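Local atomic coordinates of ATP-dependent CLP protease, putative (PDB entry 2F6I), a protein that probably hydrolyses proteins to small peptides as the serine-protease component of an ATP-dependent Clp system, this chain being its catalytic ClpP domain. Residues V173-K178 with K192-I197. Sequence-based numbering, arbitrary orientation.
Sequences VETIEK and KQYGII
Tyr194 reaches out from the end of helix 188-194 and sets its hydroxyl against helix 173-181, where the methyls of Ile176 and Thr175 pack against it. The tight part is at Ile176. Its CD1 methyl lies near the plane of the ring, at the edge, with Ile176 CD1 3.5 Å from Tyr194 CE2. The same CD1 is 3.3 Å from Tyr194 OH. Chi1 of -57° puts CG1 of Ile176 beside the backbone N, and chi2 of -61° then carries CD1 to the ring. Ile133 packs on both side chains, and Tyr162 and Leu165 of helix 151-169 touch Ile176 as well. Thr175 forms the looser, partly exposed flank. Its CG2 methyl comes obliquely to the ring, with Thr175 CG2 3.8 Å from Tyr194 OH. Its OG1 turns to a hydrogen bond with Thr172. The backbones stay well apart, with Ile176 CA 9.8 Å from Tyr194 CA, so the length of the tyrosine spans the gap. Directly after Tyr194 in the chain, Gly195 (phi 100°) ends the helix in a Schellman motif. The contact joins two helices of the ClpP fold, with the short strand 185-186 between them in sequence. No hydrogen bond links the two segments. Ile176 CD1 packs on both the ring edge and the phenol oxygen, which bonds to Asp179 of the same helix, so the tyrosine's polar end is satisfied in this largely buried contact.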
ATOM      1  N   VAL C 173     -41.691  -1.000 -24.371  1.00 61.23           N
ATOM      2  CA  VAL C 173     -40.458  -1.583 -23.869  1.00 62.13           C
ATOM      3  C   VAL C 173     -39.318  -1.371 -24.869  1.00 62.84           C
ATOM      4  O   VAL C 173     -38.160  -1.202 -24.480  1.00 63.44           O
ATOM      5  CB  VAL C 173     -40.634  -3.093 -23.601  1.00 61.78           C
ATOM      6  CG1 VAL C 173     -39.351  -3.685 -23.042  1.00 62.97           C
ATOM      7  CG2 VAL C 173     -41.779  -3.313 -22.630  1.00 61.70           C
ATOM      8  N   GLU C 174     -39.649  -1.376 -26.158  1.00 61.54           N
ATOM      9  CA  GLU C 174     -38.650  -1.180 -27.205  1.00 61.95           C
ATOM     10  C   GLU C 174     -38.036   0.210 -27.097  1.00 59.81           C
ATOM     11  O   GLU C 174     -36.813   0.364 -27.123  1.00 58.60           O
ATOM     12  CB  GLU C 174     -39.280  -1.349 -28.592  1.00 64.58           C
ATOM     13  CG  GLU C 174     -39.717  -2.769 -28.917  1.00 67.66           C
ATOM     14  CD  GLU C 174     -40.723  -3.311 -27.920  1.00 69.84           C
ATOM     15  OE1 GLU C 174     -41.794  -2.687 -27.749  1.00 68.76           O
ATOM     16  OE2 GLU C 174     -40.441  -4.363 -27.309  1.00 70.93           O
ATOM     17  N   THR C 175     -38.894   1.219 -26.983  1.00 57.58           N
ATOM     18  CA  THR C 175     -38.436   2.597 -26.868  1.00 56.54           C
ATOM     19  C   THR C 175     -37.558   2.762 -25.631  1.00 55.95           C
ATOM     20  O   THR C 175     -36.480   3.352 -25.703  1.00 54.56           O
ATOM     21  CB  THR C 175     -39.627   3.572 -26.769  1.00 56.26           C
ATOM     22  OG1 THR C 175     -40.396   3.510 -27.976  1.00 56.99           O
ATOM     23  CG2 THR C 175     -39.137   4.998 -26.557  1.00 53.80           C
ATOM     24  N   ILE C 176     -38.027   2.233 -24.503  1.00 55.50           N
ATOM     25  CA  ILE C 176     -37.292   2.321 -23.245  1.00 55.24           C
ATOM     26  C   ILE C 176     -35.891   1.745 -23.397  1.00 56.21           C
ATOM     27  O   ILE C 176     -34.900   2.402 -23.079  1.00 56.28           O
ATOM     28  CB  ILE C 176     -38.004   1.544 -22.110  1.00 54.50           C
ATOM     29  CG1 ILE C 176     -39.433   2.062 -21.926  1.00 53.77           C
ATOM     30  CG2 ILE C 176     -37.211   1.678 -20.814  1.00 52.33           C
ATOM     31  CD1 ILE C 176     -39.524   3.523 -21.543  1.00 53.43           C
ATOM     32  N   GLU C 177     -35.815   0.513 -23.886  1.00 55.86           N
ATOM     33  CA  GLU C 177     -34.532  -0.146 -24.065  1.00 57.22           C
ATOM     34  C   GLU C 177     -33.608   0.616 -25.011  1.00 57.29           C
ATOM     35  O   GLU C 177     -32.436   0.832 -24.699  1.00 58.06           O
ATOM     36  CB  GLU C 177     -34.745  -1.574 -24.563  1.00 59.09           C
ATOM     37  CG  GLU C 177     -33.464  -2.317 -24.866  1.00 62.43           C
ATOM     38  CD  GLU C 177     -33.639  -3.815 -24.786  1.00 65.80           C
ATOM     39  OE1 GLU C 177     -34.689  -4.318 -25.244  1.00 68.41           O
ATOM     40  OE2 GLU C 177     -32.723  -4.490 -24.272  1.00 67.45           O
ATOM     41  N   LYS C 178     -34.130   1.022 -26.162  1.00 56.43           N
ATOM     42  CA  LYS C 178     -33.324   1.764 -27.123  1.00 56.84           C
ATOM     43  C   LYS C 178     -32.765   3.020 -26.459  1.00 56.54           C
ATOM     44  O   LYS C 178     -31.579   3.321 -26.583  1.00 56.29           O
ATOM     45  CB  LYS C 178     -34.165   2.142 -28.344  1.00 55.90           C
ATOM     46  N   LYS C 192     -41.260  14.839 -18.657  1.00 48.02           N
ATOM     47  CA  LYS C 192     -42.711  14.894 -18.572  1.00 49.68           C
ATOM     48  C   LYS C 192     -43.337  14.335 -19.847  1.00 49.92           C
ATOM     49  O   LYS C 192     -44.256  13.519 -19.794  1.00 48.98           O
ATOM     50  CB  LYS C 192     -43.171  16.335 -18.365  1.00 49.85           C
ATOM     51  CG  LYS C 192     -44.677  16.505 -18.374  1.00 51.89           C
ATOM     52  CD  LYS C 192     -45.050  17.967 -18.255  1.00 53.09           C
ATOM     53  CE  LYS C 192     -46.551  18.156 -18.305  1.00 54.73           C
ATOM     54  NZ  LYS C 192     -46.906  19.594 -18.167  1.00 59.45           N
ATOM     55  N   GLN C 193     -42.829  14.779 -20.991  1.00 49.59           N
ATOM     56  CA  GLN C 193     -43.330  14.325 -22.281  1.00 50.62           C
ATOM     57  C   GLN C 193     -43.123  12.824 -22.437  1.00 50.52           C
ATOM     58  O   GLN C 193     -43.874  12.155 -23.150  1.00 51.13           O
ATOM     59  CB  GLN C 193     -42.612  15.062 -23.411  1.00 51.90           C
ATOM     60  CG  GLN C 193     -42.701  16.576 -23.308  1.00 56.15           C
ATOM     61  CD  GLN C 193     -41.869  17.279 -24.362  1.00 59.54           C
ATOM     62  OE1 GLN C 193     -40.678  16.998 -24.518  1.00 60.23           O
ATOM     63  NE2 GLN C 193     -42.491  18.204 -25.089  1.00 60.37           N
ATOM     64  N   TYR C 194     -42.102  12.302 -21.763  1.00 49.31           N
ATOM     65  CA  TYR C 194     -41.784  10.881 -21.820  1.00 47.75           C
ATOM     66  C   TYR C 194     -42.784  10.112 -20.961  1.00 47.56           C
ATOM     67  O   TYR C 194     -43.042   8.931 -21.194  1.00 47.08           O
ATOM     68  CB  TYR C 194     -40.370  10.641 -21.293  1.00 48.91           C
ATOM     69  CG  TYR C 194     -39.712   9.368 -21.788  1.00 48.51           C
ATOM     70  CD1 TYR C 194     -39.049   9.335 -23.014  1.00 48.16           C
ATOM     71  CD2 TYR C 194     -39.734   8.205 -21.021  1.00 49.16           C
ATOM     72  CE1 TYR C 194     -38.419   8.178 -23.463  1.00 48.23           C
ATOM     73  CE2 TYR C 194     -39.109   7.040 -21.462  1.00 49.44           C
ATOM     74  CZ  TYR C 194     -38.452   7.034 -22.681  1.00 50.12           C
ATOM     75  OH  TYR C 194     -37.817   5.891 -23.110  1.00 49.82           O
ATOM     76  N   GLY C 195     -43.340  10.789 -19.960  1.00 47.14           N
ATOM     77  CA  GLY C 195     -44.307  10.151 -19.083  1.00 46.37           C
ATOM     78  C   GLY C 195     -43.728   9.697 -17.754  1.00 46.51           C
ATOM     79  O   GLY C 195     -44.334   8.881 -17.056  1.00 46.13           O
ATOM     80  N   ILE C 196     -42.555  10.222 -17.402  1.00 46.24           N
ATOM     81  CA  ILE C 196     -41.897   9.870 -16.145  1.00 44.78           C
ATOM     82  C   ILE C 196     -42.432  10.723 -14.998  1.00 43.09           C
ATOM     83  O   ILE C 196     -42.631  10.231 -13.891  1.00 43.31           O
ATOM     84  CB  ILE C 196     -40.364  10.044 -16.252  1.00 44.87           C
ATOM     85  CG1 ILE C 196     -39.803   9.013 -17.235  1.00 44.58           C
ATOM     86  CG2 ILE C 196     -39.712   9.883 -14.880  1.00 43.67           C
ATOM     87  CD1 ILE C 196     -38.328   9.179 -17.536  1.00 45.28           C
ATOM     88  N   ILE C 197     -42.655  12.003 -15.266  1.00 43.98           N
ATOM     89  CA  ILE C 197     -43.194  12.911 -14.259  1.00 46.01           C
ATOM     90  C   ILE C 197     -44.440  13.577 -14.826  1.00 48.28           C
ATOM     91  O   ILE C 197     -44.614  13.653 -16.042  1.00 49.44           O
ATOM     92  CB  ILE C 197     -42.183  14.013 -13.869  1.00 44.43           C
ATOM     93  CG1 ILE C 197     -41.767  14.803 -15.111  1.00 43.43           C
ATOM     94  CG2 ILE C 197     -40.980  13.388 -13.179  1.00 43.01           C
ATOM     95  CD1 ILE C 197     -40.841  15.963 -14.826  1.00 43.23           C
TER